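Local coordinates for nuclease NucT (Helicobacter pylori, PDB 6EHI), which is a nuclease with a PLD-like domain and pairs with a second copy of itself in the assembly, at residues A30-F41 / I58-N69; D81-L91 / K154-F162. The protein carries 1 engineered substitution. All coordinates share one frame; numbering follows the deposited sequence.

Contact 1: A30-F41 / I58-N69; sequences ARESVKIAIYSF and IKVQIIYDYESN
Tyr-39 and Asp-65 both set their side chains anti to the backbone nitrogen (chi1 175° and 173°), which brings ring and carboxylate alongside each other, both extending in one direction, with planes 31° apart. Tyr-39 CE1 lies 3.6 Å from Asp-65 OD2, and a water bridges that oxygen to Tyr-39 OH. Over one face of the ring sits CB of Ser-68. Asp-65, at the N-cap of the short, weakly bonded helix 66-69, caps it by accepting Ser-68 N at OD2, on the anti side. Asn-69 ND2 reaches Tyr-39 O at 2.9 Å and also bonds to Asp-65 O; both acceptors lie in its amide plane, which should fix the amide's rotation about chi2, while its OD1 is taken by Ser-75 and a water. Farther back, Lys-35 and Gln-61 run alongside each other on one sheet face, NZ to OE1 2.8 Å. On the other face Ile-62 CG2 meets CG2 of Ile-36 at 3.9 Å and CG2 of Ile-38 at 4.0 Å, with Ile-36 against Ile-50 and Ile-62 against Leu-80. Backbone bonds such as Ile-38 N to Ile-63 O (2.8 Å) join the nearly parallel strands. This is the pairing of a beta-alpha-beta crossover, strand 33-38, helix 44-54, strand 59-65, within the PLD-like domain.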
# COMPACT_ATOMS: atom_id res chain seq x y z
N ALA A 30 -11.60 18.29 -5.77
CA ALA A 30 -10.55 19.18 -5.28
C ALA A 30 -10.80 20.62 -5.72
O ALA A 30 -11.29 20.91 -6.80
CB ALA A 30 -9.14 18.78 -5.72
N ARG A 31 -10.52 21.51 -4.81
CA ARG A 31 -10.73 22.94 -5.02
C ARG A 31 -9.43 23.69 -5.23
O ARG A 31 -9.48 24.82 -5.69
CB ARG A 31 -11.43 23.57 -3.80
CG ARG A 31 -12.66 22.80 -3.38
CD ARG A 31 -13.43 23.52 -2.27
NE ARG A 31 -14.71 22.83 -2.09
CZ ARG A 31 -15.66 23.19 -1.22
NH1 ARG A 31 -15.53 24.25 -0.41
NH2 ARG A 31 -16.78 22.46 -1.16
N GLU A 32 -8.28 23.09 -4.87
CA GLU A 32 -6.94 23.73 -4.95
C GLU A 32 -5.83 22.93 -5.60
O GLU A 32 -5.13 23.44 -6.49
CB GLU A 32 -6.44 24.05 -3.53
CG GLU A 32 -7.37 25.00 -2.77
CD GLU A 32 -7.41 26.38 -3.39
OE1 GLU A 32 -6.34 26.81 -3.88
OE2 GLU A 32 -8.48 27.03 -3.36
N SER A 33 -5.61 21.73 -5.08
CA SER A 33 -4.46 20.96 -5.50
C SER A 33 -4.62 19.46 -5.34
O SER A 33 -5.42 18.96 -4.51
CB SER A 33 -3.20 21.35 -4.73
OG SER A 33 -3.33 21.07 -3.37
N VAL A 34 -3.88 18.77 -6.20
CA VAL A 34 -3.88 17.30 -6.18
C VAL A 34 -2.44 16.88 -6.34
O VAL A 34 -1.77 17.23 -7.33
CB VAL A 34 -4.78 16.68 -7.26
CG1 VAL A 34 -4.61 15.17 -7.28
CG2 VAL A 34 -6.24 17.01 -7.06
N LYS A 35 -1.94 16.17 -5.32
CA LYS A 35 -0.60 15.71 -5.28
C LYS A 35 -0.59 14.21 -5.23
O LYS A 35 -1.19 13.59 -4.33
CB LYS A 35 0.13 16.30 -4.07
CG LYS A 35 0.33 17.87 -4.14
CD LYS A 35 0.88 18.45 -2.84
CE LYS A 35 0.94 19.96 -2.89
NZ LYS A 35 2.10 20.35 -3.74
N ILE A 36 0.09 13.57 -6.20
CA ILE A 36 -0.02 12.11 -6.31
C ILE A 36 1.35 11.52 -6.45
O ILE A 36 2.21 12.07 -7.18
CB ILE A 36 -0.82 11.70 -7.55
CG1 ILE A 36 -2.26 12.17 -7.43
CG2 ILE A 36 -0.74 10.20 -7.89
CD1 ILE A 36 -3.05 12.39 -8.74
N ALA A 37 1.63 10.44 -5.71
CA ALA A 37 2.79 9.58 -5.98
C ALA A 37 2.28 8.20 -6.23
O ALA A 37 1.56 7.70 -5.37
CB ALA A 37 3.71 9.62 -4.82
N ILE A 38 2.54 7.63 -7.40
CA ILE A 38 1.96 6.35 -7.79
C ILE A 38 2.94 5.49 -8.49
O ILE A 38 3.57 5.91 -9.43
CB ILE A 38 0.70 6.61 -8.64
CG1 ILE A 38 -0.10 5.33 -8.91
CG2 ILE A 38 0.98 7.47 -9.86
CD1 ILE A 38 -0.67 4.70 -7.66
N TYR A 39 3.02 4.21 -8.07
CA TYR A 39 3.87 3.21 -8.68
C TYR A 39 3.40 2.89 -10.09
O TYR A 39 4.15 3.11 -11.07
CB TYR A 39 3.93 1.89 -7.81
CG TYR A 39 4.70 0.83 -8.49
CD1 TYR A 39 6.11 0.85 -8.47
CD2 TYR A 39 4.05 -0.17 -9.26
CE1 TYR A 39 6.84 -0.09 -9.14
CE2 TYR A 39 4.79 -1.09 -9.96
CZ TYR A 39 6.21 -1.00 -9.91
OH TYR A 39 7.02 -1.94 -10.54
N SER A 40 2.16 2.36 -10.23
CA SER A 40 1.60 2.04 -11.54
C SER A 40 0.24 2.72 -11.65
O SER A 40 -0.56 2.63 -10.73
CB SER A 40 1.46 0.51 -11.73
OG SER A 40 0.56 0.17 -12.78
N PHE A 41 -0.02 3.36 -12.80
CA PHE A 41 -1.21 4.13 -12.98
C PHE A 41 -1.60 3.97 -14.47
O PHE A 41 -1.10 4.63 -15.36
CB PHE A 41 -0.95 5.58 -12.58
CG PHE A 41 -2.07 6.53 -12.78
CD1 PHE A 41 -3.37 6.13 -13.17
CD2 PHE A 41 -1.82 7.88 -12.69
CE1 PHE A 41 -4.39 7.05 -13.38
CE2 PHE A 41 -2.80 8.85 -12.92
CZ PHE A 41 -4.14 8.43 -13.20
N ILE A 58 -7.30 23.57 -11.12
CA ILE A 58 -6.57 22.97 -9.99
C ILE A 58 -5.20 22.50 -10.44
O ILE A 58 -5.05 21.92 -11.53
CB ILE A 58 -7.42 21.82 -9.40
CG1 ILE A 58 -8.58 22.30 -8.47
CG2 ILE A 58 -6.57 20.85 -8.55
CD1 ILE A 58 -9.76 22.89 -9.15
N LYS A 59 -4.20 22.69 -9.60
CA LYS A 59 -2.84 22.28 -9.89
C LYS A 59 -2.67 20.80 -9.50
O LYS A 59 -2.87 20.44 -8.36
CB LYS A 59 -1.87 23.11 -9.12
CG LYS A 59 -1.91 24.57 -9.60
CD LYS A 59 -0.93 25.46 -8.86
CE LYS A 59 0.28 25.77 -9.73
NZ LYS A 59 1.15 26.69 -8.94
N VAL A 60 -2.20 19.99 -10.45
CA VAL A 60 -1.99 18.60 -10.28
C VAL A 60 -0.52 18.27 -10.45
O VAL A 60 0.15 18.73 -11.38
CB VAL A 60 -2.81 17.84 -11.30
CG1 VAL A 60 -2.59 16.37 -11.13
CG2 VAL A 60 -4.26 18.19 -11.15
N GLN A 61 0.01 17.47 -9.55
CA GLN A 61 1.40 17.00 -9.62
C GLN A 61 1.36 15.47 -9.44
O GLN A 61 0.62 14.98 -8.60
CB GLN A 61 2.19 17.60 -8.50
CG GLN A 61 2.34 19.10 -8.68
CD GLN A 61 2.95 19.79 -7.48
OE1 GLN A 61 2.55 19.53 -6.33
NE2 GLN A 61 3.97 20.65 -7.73
N ILE A 62 2.05 14.75 -10.31
CA ILE A 62 2.06 13.28 -10.27
C ILE A 62 3.46 12.79 -10.37
O ILE A 62 4.11 13.09 -11.36
CB ILE A 62 1.24 12.74 -11.45
CG1 ILE A 62 -0.09 13.49 -11.56
CG2 ILE A 62 1.00 11.23 -11.28
CD1 ILE A 62 -0.96 13.00 -12.69
N ILE A 63 3.99 12.14 -9.33
CA ILE A 63 5.29 11.41 -9.34
C ILE A 63 5.01 9.95 -9.67
O ILE A 63 4.26 9.29 -8.92
CB ILE A 63 6.01 11.51 -7.98
CG1 ILE A 63 6.10 12.98 -7.52
CG2 ILE A 63 7.29 10.75 -8.05
CD1 ILE A 63 6.67 13.24 -6.13
N TYR A 64 5.48 9.45 -10.83
CA TYR A 64 5.39 8.04 -11.22
C TYR A 64 6.67 7.27 -10.93
O TYR A 64 7.82 7.81 -11.12
CB TYR A 64 5.16 7.99 -12.69
CG TYR A 64 3.87 8.47 -13.30
CD1 TYR A 64 3.58 9.87 -13.48
CD2 TYR A 64 2.85 7.55 -13.64
CE1 TYR A 64 2.41 10.29 -14.09
CE2 TYR A 64 1.68 7.99 -14.22
CZ TYR A 64 1.45 9.34 -14.44
OH TYR A 64 0.27 9.79 -14.99
N ASP A 65 6.59 5.99 -10.59
CA ASP A 65 7.82 5.15 -10.59
C ASP A 65 8.57 5.21 -11.96
O ASP A 65 7.94 5.08 -13.03
CB ASP A 65 7.53 3.70 -10.20
CG ASP A 65 8.73 2.79 -10.36
OD1 ASP A 65 9.59 2.86 -9.50
OD2 ASP A 65 8.81 1.97 -11.35
N TYR A 66 9.89 5.37 -11.88
CA TYR A 66 10.70 5.56 -13.09
C TYR A 66 10.69 4.31 -13.97
O TYR A 66 10.25 4.34 -15.11
CB TYR A 66 12.18 5.95 -12.68
CG TYR A 66 13.05 6.14 -13.90
CD1 TYR A 66 13.57 5.05 -14.58
CD2 TYR A 66 13.20 7.40 -14.43
CE1 TYR A 66 14.31 5.26 -15.74
CE2 TYR A 66 13.94 7.62 -15.56
CZ TYR A 66 14.46 6.55 -16.22
OH TYR A 66 15.19 6.76 -17.38
N GLU A 67 11.06 3.17 -13.45
CA GLU A 67 11.12 1.96 -14.35
C GLU A 67 9.75 1.58 -14.93
O GLU A 67 9.63 1.16 -16.07
CB GLU A 67 11.73 0.79 -13.64
CG GLU A 67 13.21 0.93 -13.33
CD GLU A 67 14.12 1.12 -14.56
OE1 GLU A 67 13.77 0.61 -15.65
OE2 GLU A 67 15.19 1.82 -14.44
N SER A 68 8.69 1.75 -14.16
CA SER A 68 7.38 1.32 -14.57
C SER A 68 6.79 2.24 -15.62
O SER A 68 5.83 1.87 -16.32
CB SER A 68 6.49 1.16 -13.32
OG SER A 68 5.19 0.80 -13.67
N ASN A 69 7.32 3.48 -15.73
CA ASN A 69 6.57 4.53 -16.44
C ASN A 69 7.34 5.28 -17.51
O ASN A 69 6.71 6.02 -18.31
CB ASN A 69 5.94 5.55 -15.42
CG ASN A 69 4.84 4.89 -14.61
OD1 ASN A 69 3.72 4.67 -15.12
ND2 ASN A 69 5.15 4.53 -13.35
O HOH W 1 9.33 -0.76 -11.52
O HOH W 2 2.27 -0.16 -14.90
O HOH W 3 1.73 2.80 -15.00

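Contact 2: D81-L91 / K154-F162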
# COMPACT_ATOMS: atom_id res chain seq x y z
N ASP A 81 0.91 14.17 -19.52
CA ASP A 81 2.14 14.98 -19.48
C ASP A 81 2.03 16.51 -19.71
O ASP A 81 2.38 17.34 -18.84
CB ASP A 81 3.14 14.38 -20.47
CG ASP A 81 4.42 15.20 -20.62
OD1 ASP A 81 4.82 15.96 -19.71
OD2 ASP A 81 5.06 15.04 -21.68
N LYS A 82 1.55 16.87 -20.86
CA LYS A 82 1.47 18.29 -21.21
C LYS A 82 0.08 18.89 -20.94
O LYS A 82 -0.24 19.96 -21.41
CB LYS A 82 1.94 18.52 -22.67
CG LYS A 82 3.46 18.52 -22.88
CD LYS A 82 3.86 18.41 -24.36
CE LYS A 82 5.02 17.46 -24.55
NZ LYS A 82 6.22 17.94 -23.81
N TYR A 83 -0.75 18.23 -20.15
CA TYR A 83 -2.06 18.73 -19.81
C TYR A 83 -1.97 20.01 -19.00
O TYR A 83 -1.10 20.16 -18.18
CB TYR A 83 -2.87 17.65 -19.08
CG TYR A 83 -4.35 17.83 -19.26
CD1 TYR A 83 -4.98 17.43 -20.47
CD2 TYR A 83 -5.11 18.41 -18.25
CE1 TYR A 83 -6.34 17.63 -20.65
CE2 TYR A 83 -6.47 18.64 -18.44
CZ TYR A 83 -7.07 18.24 -19.64
OH TYR A 83 -8.40 18.43 -19.79
N PRO A 84 -2.86 20.98 -19.26
CA PRO A 84 -2.86 22.19 -18.45
C PRO A 84 -2.90 21.93 -16.95
O PRO A 84 -3.59 21.00 -16.49
CB PRO A 84 -4.12 22.89 -18.93
CG PRO A 84 -4.08 22.57 -20.37
CD PRO A 84 -3.75 21.12 -20.41
N ASN A 85 -2.11 22.71 -16.23
CA ASN A 85 -2.01 22.70 -14.76
C ASN A 85 -1.45 21.38 -14.23
O ASN A 85 -1.57 21.12 -13.05
CB ASN A 85 -3.37 23.01 -14.09
CG ASN A 85 -4.04 24.27 -14.67
OD1 ASN A 85 -5.18 24.26 -15.14
ND2 ASN A 85 -3.33 25.35 -14.58
N THR A 86 -0.91 20.53 -15.11
CA THR A 86 -0.45 19.15 -14.71
C THR A 86 1.05 19.00 -14.90
O THR A 86 1.59 19.16 -15.99
CB THR A 86 -1.27 18.08 -15.43
OG1 THR A 86 -2.66 18.45 -15.27
CG2 THR A 86 -1.15 16.67 -14.86
N LYS A 87 1.73 18.65 -13.81
CA LYS A 87 3.17 18.39 -13.74
C LYS A 87 3.30 16.89 -13.56
O LYS A 87 2.79 16.35 -12.59
CB LYS A 87 3.83 19.07 -12.52
CG LYS A 87 5.37 18.94 -12.54
CD LYS A 87 6.01 19.37 -11.22
CE LYS A 87 7.52 19.22 -11.14
NZ LYS A 87 8.24 19.89 -12.26
N VAL A 88 3.98 16.22 -14.47
CA VAL A 88 4.29 14.76 -14.27
C VAL A 88 5.79 14.59 -14.24
O VAL A 88 6.53 15.34 -14.90
CB VAL A 88 3.63 13.86 -15.33
CG1 VAL A 88 2.15 14.06 -15.37
CG2 VAL A 88 4.29 14.03 -16.68
N CYS A 89 6.29 13.63 -13.45
CA CYS A 89 7.68 13.37 -13.40
C CYS A 89 7.95 11.90 -12.94
O CYS A 89 6.97 11.17 -12.67
CB CYS A 89 8.32 14.43 -12.48
SG CYS A 89 7.80 14.24 -10.73
N LEU A 90 9.19 11.47 -12.90
CA LEU A 90 9.58 10.09 -12.66
C LEU A 90 10.53 10.01 -11.52
O LEU A 90 11.36 10.90 -11.36
CB LEU A 90 10.25 9.53 -13.91
CG LEU A 90 9.47 9.45 -15.19
CD1 LEU A 90 10.33 9.29 -16.47
CD2 LEU A 90 8.48 8.31 -15.05
N LEU A 91 10.47 8.95 -10.71
CA LEU A 91 11.31 8.79 -9.60
C LEU A 91 11.74 7.37 -9.38
O LEU A 91 10.88 6.48 -9.40
CB LEU A 91 10.63 9.40 -8.41
CG LEU A 91 11.31 9.40 -7.08
CD1 LEU A 91 12.64 10.18 -7.11
CD2 LEU A 91 10.37 9.97 -6.06
N LYS A 154 9.74 17.02 -0.77
CA LYS A 154 11.09 16.47 -0.85
C LYS A 154 11.21 15.47 -2.01
O LYS A 154 12.15 15.52 -2.80
CB LYS A 154 11.53 15.76 0.46
CG LYS A 154 11.84 16.71 1.62
CD LYS A 154 12.63 16.08 2.77
CE LYS A 154 13.77 15.15 2.41
NZ LYS A 154 15.13 15.73 2.25
N MET A 155 10.18 14.59 -2.13
CA MET A 155 10.14 13.71 -3.29
C MET A 155 10.18 14.49 -4.62
O MET A 155 10.84 14.02 -5.60
CB MET A 155 8.91 12.81 -3.24
CG MET A 155 9.10 11.85 -2.08
SD MET A 155 7.60 10.85 -1.81
CE MET A 155 7.64 9.82 -3.25
N LEU A 156 9.40 15.53 -4.70
CA LEU A 156 9.26 16.31 -5.93
C LEU A 156 10.59 16.89 -6.35
O LEU A 156 10.90 16.99 -7.55
CB LEU A 156 8.26 17.45 -5.69
CG LEU A 156 7.34 17.86 -6.82
CD1 LEU A 156 6.73 16.76 -7.67
CD2 LEU A 156 6.24 18.74 -6.18
N GLU A 157 11.42 17.23 -5.38
CA GLU A 157 12.80 17.74 -5.70
C GLU A 157 13.78 16.73 -6.18
O GLU A 157 14.83 17.12 -6.71
CB GLU A 157 13.47 18.46 -4.52
CG GLU A 157 13.10 19.91 -4.24
CD GLU A 157 13.37 20.30 -2.78
OE1 GLU A 157 14.45 19.97 -2.24
OE2 GLU A 157 12.49 20.96 -2.18
N SER A 158 13.53 15.42 -5.96
CA SER A 158 14.33 14.36 -6.53
C SER A 158 13.84 13.77 -7.85
O SER A 158 14.58 13.02 -8.45
CB SER A 158 14.51 13.24 -5.47
OG SER A 158 14.88 13.80 -4.19
N CYS A 159 12.58 14.04 -8.26
CA CYS A 159 12.01 13.43 -9.48
C CYS A 159 12.49 14.15 -10.73
O CYS A 159 12.77 15.37 -10.71
CB CYS A 159 10.46 13.36 -9.44
SG CYS A 159 9.48 14.88 -9.65
N VAL A 160 12.50 13.40 -11.81
CA VAL A 160 13.07 13.88 -13.08
C VAL A 160 12.06 13.93 -14.15
O VAL A 160 10.99 13.29 -14.07
CB VAL A 160 14.26 13.02 -13.52
CG1 VAL A 160 15.29 12.99 -12.45
CG2 VAL A 160 13.84 11.61 -14.02
N GLY A 161 12.31 14.78 -15.15
CA GLY A 161 11.30 14.99 -16.22
C GLY A 161 10.94 13.78 -17.02
O GLY A 161 11.69 12.80 -17.05
N PHE A 162 9.73 13.81 -17.59
CA PHE A 162 9.30 12.75 -18.43
C PHE A 162 9.75 13.14 -19.83
O PHE A 162 9.07 13.96 -20.49
CB PHE A 162 7.78 12.58 -18.37
CG PHE A 162 7.27 11.64 -19.39
CD1 PHE A 162 7.78 10.37 -19.48
CD2 PHE A 162 6.30 12.03 -20.27
CE1 PHE A 162 7.33 9.50 -20.45
CE2 PHE A 162 5.86 11.19 -21.25
CZ PHE A 162 6.38 9.91 -21.33
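This contact is a disulfide-linked closure of the sheet edge in the PLD-like fold: Cys-89 on strand 86-91 is bonded to Cys-159, just after helix 142-158, and the chain then turns back as a short, weakly bonded antiparallel edge strand, about 160-161. The evidence for the pairing is a reciprocal couple of backbone bonds, Leu-90 N to Val-160 O and Val-160 N to Leu-90 O, each 2.8 Å long. Leu-90 and Val-160 are thus a hydrogen-bonded antiparallel pair, with Leu-90 CB 4.2 Å from Val-160 CG2.

In the conformer given, one of two deposited for Cys-159, both cysteines place SG between their backbone N and carbonyl carbon, and the bridge has a chi3 of -89°, close to the relaxed value for a disulfide. Leu-156 CD1 packs 4.1 Å from Cys-89 SG. The last turn of the helix, 154-158, runs across strand 86-91 at 84°, and Leu-91 fills the junction. One of its methyls, CD2, touches Met-155 CE at 3.9 Å, the two side chains crossing at about a right angle, while CD1 leans on Ser-158. Ile-63 of the neighbouring strand lies against Leu-91 and Met-155, and Tyr-133 of the second subunit also packs on Leu-91.

At the chain terminus Phe-162 runs beside Val-88 and also touches Ile-77. Its ring is met at the edge by Leu-90 CD1 and by the carboxylate of Asp-81, which stands nearly perpendicular, 82° to the ring plane, with OD2 3.5 Å from Phe-162 CD2.

Overall arrangement
Contact 1 and contact 2 come in series along the chain, the first closing before the second opens, and their centres are about 8 Å apart. They share one mixed sheet in which strands 33-38, 59-65 and 86-91 lie side by side in parallel, followed by the antiparallel edge strand 160-161. Segment 58-69 is the direct connection: Ile-62 N lies 2.9 Å from Lys-87 O, a probable hydrogen bond, and Tyr-66 N is equally close to Leu-91 O. Helix 142-158 packs on the face of contact 1 that holds Lys-35, Gln-61 and Ile-63, and its end enters contact 2, where Leu-156 CD2 lies 3.3 Å from Gln-61 NE2. The central beta-alpha-beta unit is therefore continuous with the disulfide-tied C-terminal edge.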